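Local coordinates for putative conjugative transposon recombinase (Clostridium difficile, PDB 3G13), which probably binds DNA and exchanges its strands as a serine recombinase, the present chain being the N-terminal resolvase-type domain of a longer protein, at residues Arg61-Phe64 and Gln65-Ile68; Gln21-Tyr25 and Lys26-Gln30. All coordinates share one frame; numbering follows the deposited sequence.

How the contacts relate
Followed from the N terminus, the chain first runs through strand 6-14, then a loop, and contact 2 forms where that loop turns into helix 25-37. After strand 42-51 and a break in the model at 53-58, contact 1 links successive turns at the start of helix 62-72. Each is a local contact within one continuous stretch, so neither closes a long loop; the two stand in series, neither enclosing nor crossing the other. The centres of contacts 1 and 2 are about 18 Å apart. Strand 42-51, an outermost strand of the sheet within this chain, is common ground: side chains of both contacts pack on it, so both helix starts are tied to the same strand.

Contact 1. Residues Arg61-Phe64 and Gln65-Ile68; sequences REDF and QRMI
R66 leaves the helix with CG anti to its backbone N (chi1 180°) and bends at chi3, which lays its guanidinium beside the carboxylate of D63, one turn earlier. The two side chains run alongside each other in the same direction, an i to i+3 salt bridge on the first turn of a helix. The grip is side-on and twofold: NE of R66 reaches OD2 of D63 at 2.7 Å, and NH2 of R66 reaches OD1 of D63 at 3.0 Å. Both bonds are nearly straight and leave within the guanidinium plane. The carboxylate, however, is turned 38° against that plane, with OD1 met on its syn side and OD2 from above. R66 also pairs through NH1 with D46, so it bridges two carboxylates, which would favour its positive charge.

On the buried side F64 and I68 meet obliquely, CE2 of F64 lying 3.5 Å from CG1 of I68. The amide of Q65 comes to the edge of the same ring, with NE2 3.7 Å from CD2 of F64, while that NE2 is hydrogen-bonded to the hydroxyl of Y97. Beneath these side chains the helical backbone pattern starts at once, Q65 N donating to O of the N-cap residue R61 at 3.0 Å. D63, R66 and M67 pack on Y48 of strand 42-51, whereas I68 faces Y97, M100 and L101 of helix 91-102.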
ATOM      1  N   ARG A  61       9.128 -18.274  -7.926  1.00 38.97           N
ATOM      2  CA  ARG A  61      10.086 -18.930  -8.798  1.00 36.75           C
ATOM      3  C   ARG A  61       9.382 -19.759  -9.867  1.00 33.76           C
ATOM      4  O   ARG A  61       8.540 -19.226 -10.585  1.00 32.00           O
ATOM      5  CB  ARG A  61      11.213 -19.662  -8.016  1.00 37.84           C
ATOM      6  CG  ARG A  61      12.615 -19.679  -8.676  1.00 40.81           C
ATOM      7  CD  ARG A  61      13.100 -18.299  -9.167  1.00 46.94           C
ATOM      8  NE  ARG A  61      14.107 -17.574  -8.351  1.00 51.39           N
ATOM      9  CZ  ARG A  61      14.387 -17.739  -7.048  1.00 54.05           C
ATOM     10  NH1 ARG A  61      13.752 -18.640  -6.301  1.00 55.25           N
ATOM     11  NH2 ARG A  61      15.332 -16.983  -6.478  1.00 54.39           N
ATOM     12  N   GLU A  62       9.745 -21.023 -10.008  1.00 30.97           N
ATOM     13  CA  GLU A  62       9.582 -21.684 -11.300  1.00 29.04           C
ATOM     14  C   GLU A  62       8.127 -21.915 -11.734  1.00 26.61           C
ATOM     15  O   GLU A  62       7.778 -21.631 -12.887  1.00 25.61           O
ATOM     16  CB  GLU A  62      10.407 -22.977 -11.357  1.00 30.21           C
ATOM     17  CG  GLU A  62      11.883 -22.720 -11.105  1.00 35.14           C
ATOM     18  CD  GLU A  62      12.796 -23.663 -11.872  1.00 43.93           C
ATOM     19  OE1 GLU A  62      12.278 -24.643 -12.486  1.00 45.97           O
ATOM     20  OE2 GLU A  62      14.037 -23.404 -11.857  1.00 46.56           O
ATOM     21  N   ASP A  63       7.281 -22.410 -10.826  1.00 24.44           N
ATOM     22  CA  ASP A  63       5.881 -22.654 -11.197  1.00 22.84           C
ATOM     23  C   ASP A  63       5.067 -21.351 -11.311  1.00 21.80           C
ATOM     24  O   ASP A  63       4.172 -21.256 -12.143  1.00 21.19           O
ATOM     25  CB  ASP A  63       5.216 -23.626 -10.243  1.00 22.87           C
ATOM     26  CG  ASP A  63       4.554 -24.797 -10.966  1.00 23.07           C
ATOM     27  OD1 ASP A  63       3.532 -25.292 -10.474  1.00 23.29           O
ATOM     28  OD2 ASP A  63       5.068 -25.233 -12.018  1.00 25.46           O
ATOM     29  N   PHE A  64       5.403 -20.350 -10.497  1.00 21.58           N
ATOM     30  CA  PHE A  64       4.837 -19.012 -10.689  1.00 21.80           C
ATOM     31  C   PHE A  64       5.118 -18.541 -12.109  1.00 22.07           C
ATOM     32  O   PHE A  64       4.232 -18.040 -12.801  1.00 21.51           O
ATOM     33  CB  PHE A  64       5.417 -17.989  -9.700  1.00 21.61           C
ATOM     34  CG  PHE A  64       4.751 -16.631  -9.800  1.00 21.28           C
ATOM     35  CD1 PHE A  64       3.564 -16.379  -9.100  1.00 21.38           C
ATOM     36  CD2 PHE A  64       5.283 -15.636 -10.623  1.00 20.06           C
ATOM     37  CE1 PHE A  64       2.922 -15.147  -9.184  1.00 22.28           C
ATOM     38  CE2 PHE A  64       4.647 -14.385 -10.729  1.00 21.05           C
ATOM     39  CZ  PHE A  64       3.465 -14.137 -10.007  1.00 21.12           C
ATOM     40  N   GLN A  65       6.366 -18.704 -12.557  1.00 23.06           N
ATOM     41  CA  GLN A  65       6.725 -18.279 -13.910  1.00 23.17           C
ATOM     42  C   GLN A  65       6.014 -19.093 -14.983  1.00 22.30           C
ATOM     43  O   GLN A  65       5.660 -18.550 -16.023  1.00 21.94           O
ATOM     44  CB  GLN A  65       8.246 -18.303 -14.135  1.00 24.55           C
ATOM     45  CG  GLN A  65       8.997 -17.197 -13.412  1.00 28.46           C
ATOM     46  CD  GLN A  65       8.507 -15.792 -13.787  1.00 33.23           C
ATOM     47  OE1 GLN A  65       8.406 -15.452 -14.974  1.00 35.33           O
ATOM     48  NE2 GLN A  65       8.192 -14.977 -12.767  1.00 34.26           N
ATOM     49  N   ARG A  66       5.826 -20.394 -14.742  1.00 21.77           N
ATOM     50  CA  ARG A  66       5.070 -21.236 -15.692  1.00 21.20           C
ATOM     51  C   ARG A  66       3.635 -20.691 -15.776  1.00 21.44           C
ATOM     52  O   ARG A  66       3.105 -20.531 -16.857  1.00 21.08           O
ATOM     53  CB  ARG A  66       5.101 -22.707 -15.265  1.00 20.57           C
ATOM     54  CG  ARG A  66       4.342 -23.683 -16.169  1.00 20.84           C
ATOM     55  CD  ARG A  66       4.468 -25.116 -15.664  1.00 20.05           C
ATOM     56  NE  ARG A  66       3.795 -25.383 -14.380  1.00 20.95           N
ATOM     57  CZ  ARG A  66       2.560 -25.861 -14.240  1.00 20.60           C
ATOM     58  NH1 ARG A  66       1.796 -26.132 -15.297  1.00 22.13           N
ATOM     59  NH2 ARG A  66       2.077 -26.074 -13.024  1.00 21.89           N
HETATM   60  N   MSE A  67       3.053 -20.350 -14.627  1.00 21.48           N
HETATM   61  CA  MSE A  67       1.742 -19.729 -14.610  1.00 22.35           C
HETATM   62  C   MSE A  67       1.646 -18.422 -15.406  1.00 22.22           C
HETATM   63  O   MSE A  67       0.709 -18.231 -16.203  1.00 21.08           O
HETATM   64  CB  MSE A  67       1.294 -19.486 -13.190  1.00 22.63           C
HETATM   65  CG  MSE A  67      -0.204 -19.444 -13.110  1.00 25.51           C
HETATM   66 SE   MSE A  67      -0.678 -18.762 -11.384  1.00 41.28          SE
HETATM   67  CE  MSE A  67      -0.478 -16.963 -12.300  1.00 19.05           C
ATOM     68  N   ILE A  68       2.607 -17.520 -15.183  1.00 22.17           N
ATOM     69  CA  ILE A  68       2.674 -16.297 -15.980  1.00 21.40           C
ATOM     70  C   ILE A  68       2.737 -16.599 -17.481  1.00 21.65           C
ATOM     71  O   ILE A  68       2.019 -15.977 -18.238  1.00 21.18           O
ATOM     72  CB  ILE A  68       3.835 -15.374 -15.559  1.00 20.60           C
ATOM     73  CG1 ILE A  68       3.658 -14.914 -14.093  1.00 20.59           C
ATOM     74  CG2 ILE A  68       3.912 -14.192 -16.495  1.00 19.00           C
ATOM     75  CD1 ILE A  68       2.320 -14.105 -13.788  1.00 18.72           C
TER

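Contact 2. Residues Gln21-Tyr25 and Lys26-Gln30; sequences QLNSY and KSQVQ
S24 and S27 sit one turn apart at the start of helix 25-37, joined by a classical N-cap. With chi1 at 83°, the hydroxyl of S24 lies between its own N and carbonyl carbon and accepts from S27 N at 3.2 Å, along a nearly straight N-H. The same OG donates to O of Q21 at 2.9 Å. S27 holds OG beside its own N, anti to its carbonyl carbon, and donates a hydrogen bond to that same carbonyl of Q21, OG of S27 to O of Q21 being 2.8 Å. This second hydroxyl approaches from above the carbonyl plane. Counting S24 N, three donors converge on Q21 O, which helps hold both serine hydroxyls in place and is consistent with a firmly held turn before the helix.

Y25 and V29 pair on another side. Y25 swings CG away from its backbone N (chi1 177°), and CG2 of V29 then lies over one face of the ring in a CH-pi contact, 3.6 Å from the ring centroid and displaced toward CZ. The extended chain of Q28 brings NE2 back to O of N23, a weak, bent bond of 3.0 Å; the stronger partner of NE2 is the carbonyl of R13. Around the contact, Q28 reaches C12 and Y25 reaches V14 on strand 6-14, while Y25 also touches A49 and V29 touches I47 on strand 42-51, seating the helix start across two neighbouring parallel strands.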
ATOM      1  N   GLN A  21      -0.172 -29.186   7.776  1.00 48.61           N
ATOM      2  CA  GLN A  21      -0.778 -29.970   6.699  1.00 46.66           C
ATOM      3  C   GLN A  21      -1.672 -29.121   5.806  1.00 44.43           C
ATOM      4  O   GLN A  21      -1.828 -29.415   4.621  1.00 44.07           O
ATOM      5  CB  GLN A  21      -1.550 -31.179   7.245  1.00 47.43           C
ATOM      6  CG  GLN A  21      -0.725 -32.129   8.144  1.00 49.92           C
ATOM      7  CD  GLN A  21       0.217 -33.083   7.374  1.00 54.00           C
ATOM      8  OE1 GLN A  21       0.921 -32.679   6.430  1.00 55.03           O
ATOM      9  NE2 GLN A  21       0.244 -34.353   7.803  1.00 54.66           N
ATOM     10  N   LEU A  22      -2.223 -28.049   6.371  1.00 42.03           N
ATOM     11  CA  LEU A  22      -3.105 -27.132   5.639  1.00 39.70           C
ATOM     12  C   LEU A  22      -2.407 -26.414   4.477  1.00 36.91           C
ATOM     13  O   LEU A  22      -3.039 -26.138   3.464  1.00 36.44           O
ATOM     14  CB  LEU A  22      -3.749 -26.128   6.596  1.00 40.50           C
ATOM     15  CG  LEU A  22      -5.266 -26.071   6.435  1.00 42.64           C
ATOM     16  CD1 LEU A  22      -5.976 -26.143   7.797  1.00 45.22           C
ATOM     17  CD2 LEU A  22      -5.711 -24.847   5.615  1.00 43.79           C
ATOM     18  N   ASN A  23      -1.108 -26.148   4.625  1.00 33.41           N
ATOM     19  CA  ASN A  23      -0.288 -25.552   3.561  1.00 30.66           C
ATOM     20  C   ASN A  23       0.577 -26.548   2.793  1.00 28.02           C
ATOM     21  O   ASN A  23       1.453 -26.158   2.009  1.00 27.50           O
ATOM     22  CB  ASN A  23       0.567 -24.410   4.115  1.00 31.35           C
ATOM     23  CG  ASN A  23      -0.283 -23.235   4.594  1.00 32.38           C
ATOM     24  OD1 ASN A  23      -1.100 -22.691   3.843  1.00 34.10           O
ATOM     25  ND2 ASN A  23      -0.126 -22.876   5.857  1.00 35.34           N
ATOM     26  N   SER A  24       0.336 -27.833   3.015  1.00 25.01           N
ATOM     27  CA  SER A  24       0.957 -28.844   2.178  1.00 23.42           C
ATOM     28  C   SER A  24       0.455 -28.743   0.727  1.00 22.21           C
ATOM     29  O   SER A  24      -0.636 -28.206   0.455  1.00 22.32           O
ATOM     30  CB  SER A  24       0.725 -30.246   2.751  1.00 23.11           C
ATOM     31  OG  SER A  24      -0.535 -30.742   2.360  1.00 23.50           O
ATOM     32  N   TYR A  25       1.272 -29.220  -0.201  1.00 20.20           N
ATOM     33  CA  TYR A  25       0.921 -29.311  -1.592  1.00 19.67           C
ATOM     34  C   TYR A  25      -0.372 -30.118  -1.810  1.00 19.95           C
ATOM     35  O   TYR A  25      -1.317 -29.616  -2.435  1.00 18.64           O
ATOM     36  CB  TYR A  25       2.070 -29.941  -2.407  1.00 19.59           C
ATOM     37  CG  TYR A  25       1.746 -30.135  -3.868  1.00 20.71           C
ATOM     38  CD1 TYR A  25       1.719 -29.050  -4.740  1.00 21.04           C
ATOM     39  CD2 TYR A  25       1.442 -31.410  -4.383  1.00 21.07           C
ATOM     40  CE1 TYR A  25       1.419 -29.206  -6.057  1.00 18.90           C
ATOM     41  CE2 TYR A  25       1.169 -31.581  -5.706  1.00 17.77           C
ATOM     42  CZ  TYR A  25       1.143 -30.482  -6.545  1.00 19.55           C
ATOM     43  OH  TYR A  25       0.856 -30.616  -7.898  1.00 19.27           O
ATOM     44  N   LYS A  26      -0.415 -31.350  -1.292  1.00 19.51           N
ATOM     45  CA  LYS A  26      -1.581 -32.220  -1.488  1.00 19.63           C
ATOM     46  C   LYS A  26      -2.883 -31.607  -0.967  1.00 19.87           C
ATOM     47  O   LYS A  26      -3.899 -31.653  -1.680  1.00 19.21           O
ATOM     48  CB  LYS A  26      -1.390 -33.595  -0.836  1.00 19.65           C
ATOM     49  CG  LYS A  26      -0.321 -34.389  -1.485  1.00 19.04           C
ATOM     50  CD  LYS A  26      -0.265 -35.791  -0.905  1.00 20.05           C
ATOM     51  CE  LYS A  26       0.901 -36.581  -1.491  1.00 19.86           C
ATOM     52  NZ  LYS A  26       0.894 -37.972  -0.911  1.00 20.71           N
ATOM     53  N   SER A  27      -2.864 -31.068   0.257  1.00 19.49           N
ATOM     54  CA  SER A  27      -4.067 -30.415   0.816  1.00 20.17           C
ATOM     55  C   SER A  27      -4.556 -29.251  -0.053  1.00 18.68           C
ATOM     56  O   SER A  27      -5.750 -29.095  -0.264  1.00 19.35           O
ATOM     57  CB  SER A  27      -3.839 -29.912   2.243  1.00 19.93           C
ATOM     58  OG  SER A  27      -3.618 -30.998   3.128  1.00 25.97           O
ATOM     59  N   GLN A  28      -3.629 -28.423  -0.535  1.00 17.96           N
ATOM     60  CA  GLN A  28      -3.981 -27.318  -1.408  1.00 16.93           C
ATOM     61  C   GLN A  28      -4.466 -27.745  -2.784  1.00 16.55           C
ATOM     62  O   GLN A  28      -5.402 -27.169  -3.312  1.00 14.79           O
ATOM     63  CB  GLN A  28      -2.817 -26.328  -1.526  1.00 17.97           C
ATOM     64  CG  GLN A  28      -2.560 -25.605  -0.215  1.00 18.87           C
ATOM     65  CD  GLN A  28      -1.526 -24.492  -0.369  1.00 23.48           C
ATOM     66  OE1 GLN A  28      -1.849 -23.398  -0.831  1.00 22.82           O
ATOM     67  NE2 GLN A  28      -0.284 -24.772   0.023  1.00 22.25           N
ATOM     68  N   VAL A  29      -3.825 -28.753  -3.367  1.00 14.57           N
ATOM     69  CA  VAL A  29      -4.339 -29.335  -4.583  1.00 15.30           C
ATOM     70  C   VAL A  29      -5.797 -29.807  -4.418  1.00 15.35           C
ATOM     71  O   VAL A  29      -6.656 -29.499  -5.272  1.00 15.31           O
ATOM     72  CB  VAL A  29      -3.408 -30.460  -5.146  1.00 15.32           C
ATOM     73  CG1 VAL A  29      -4.095 -31.223  -6.292  1.00 16.32           C
ATOM     74  CG2 VAL A  29      -2.083 -29.816  -5.664  1.00 14.46           C
ATOM     75  N   GLN A  30      -6.088 -30.539  -3.341  1.00 15.33           N
ATOM     76  CA  GLN A  30      -7.480 -30.981  -3.153  1.00 17.05           C
ATOM     77  C   GLN A  30      -8.440 -29.808  -2.897  1.00 16.64           C
ATOM     78  O   GLN A  30      -9.534 -29.796  -3.426  1.00 16.60           O
ATOM     79  CB  GLN A  30      -7.621 -31.995  -2.004  1.00 16.97           C
ATOM     80  CG  GLN A  30      -6.814 -33.274  -2.187  1.00 21.18           C
ATOM     81  CD  GLN A  30      -7.205 -34.306  -1.152  1.00 26.55           C
ATOM     82  OE1 GLN A  30      -8.338 -34.304  -0.663  1.00 31.83           O
ATOM     83  NE2 GLN A  30      -6.284 -35.183  -0.812  1.00 26.59           N
TER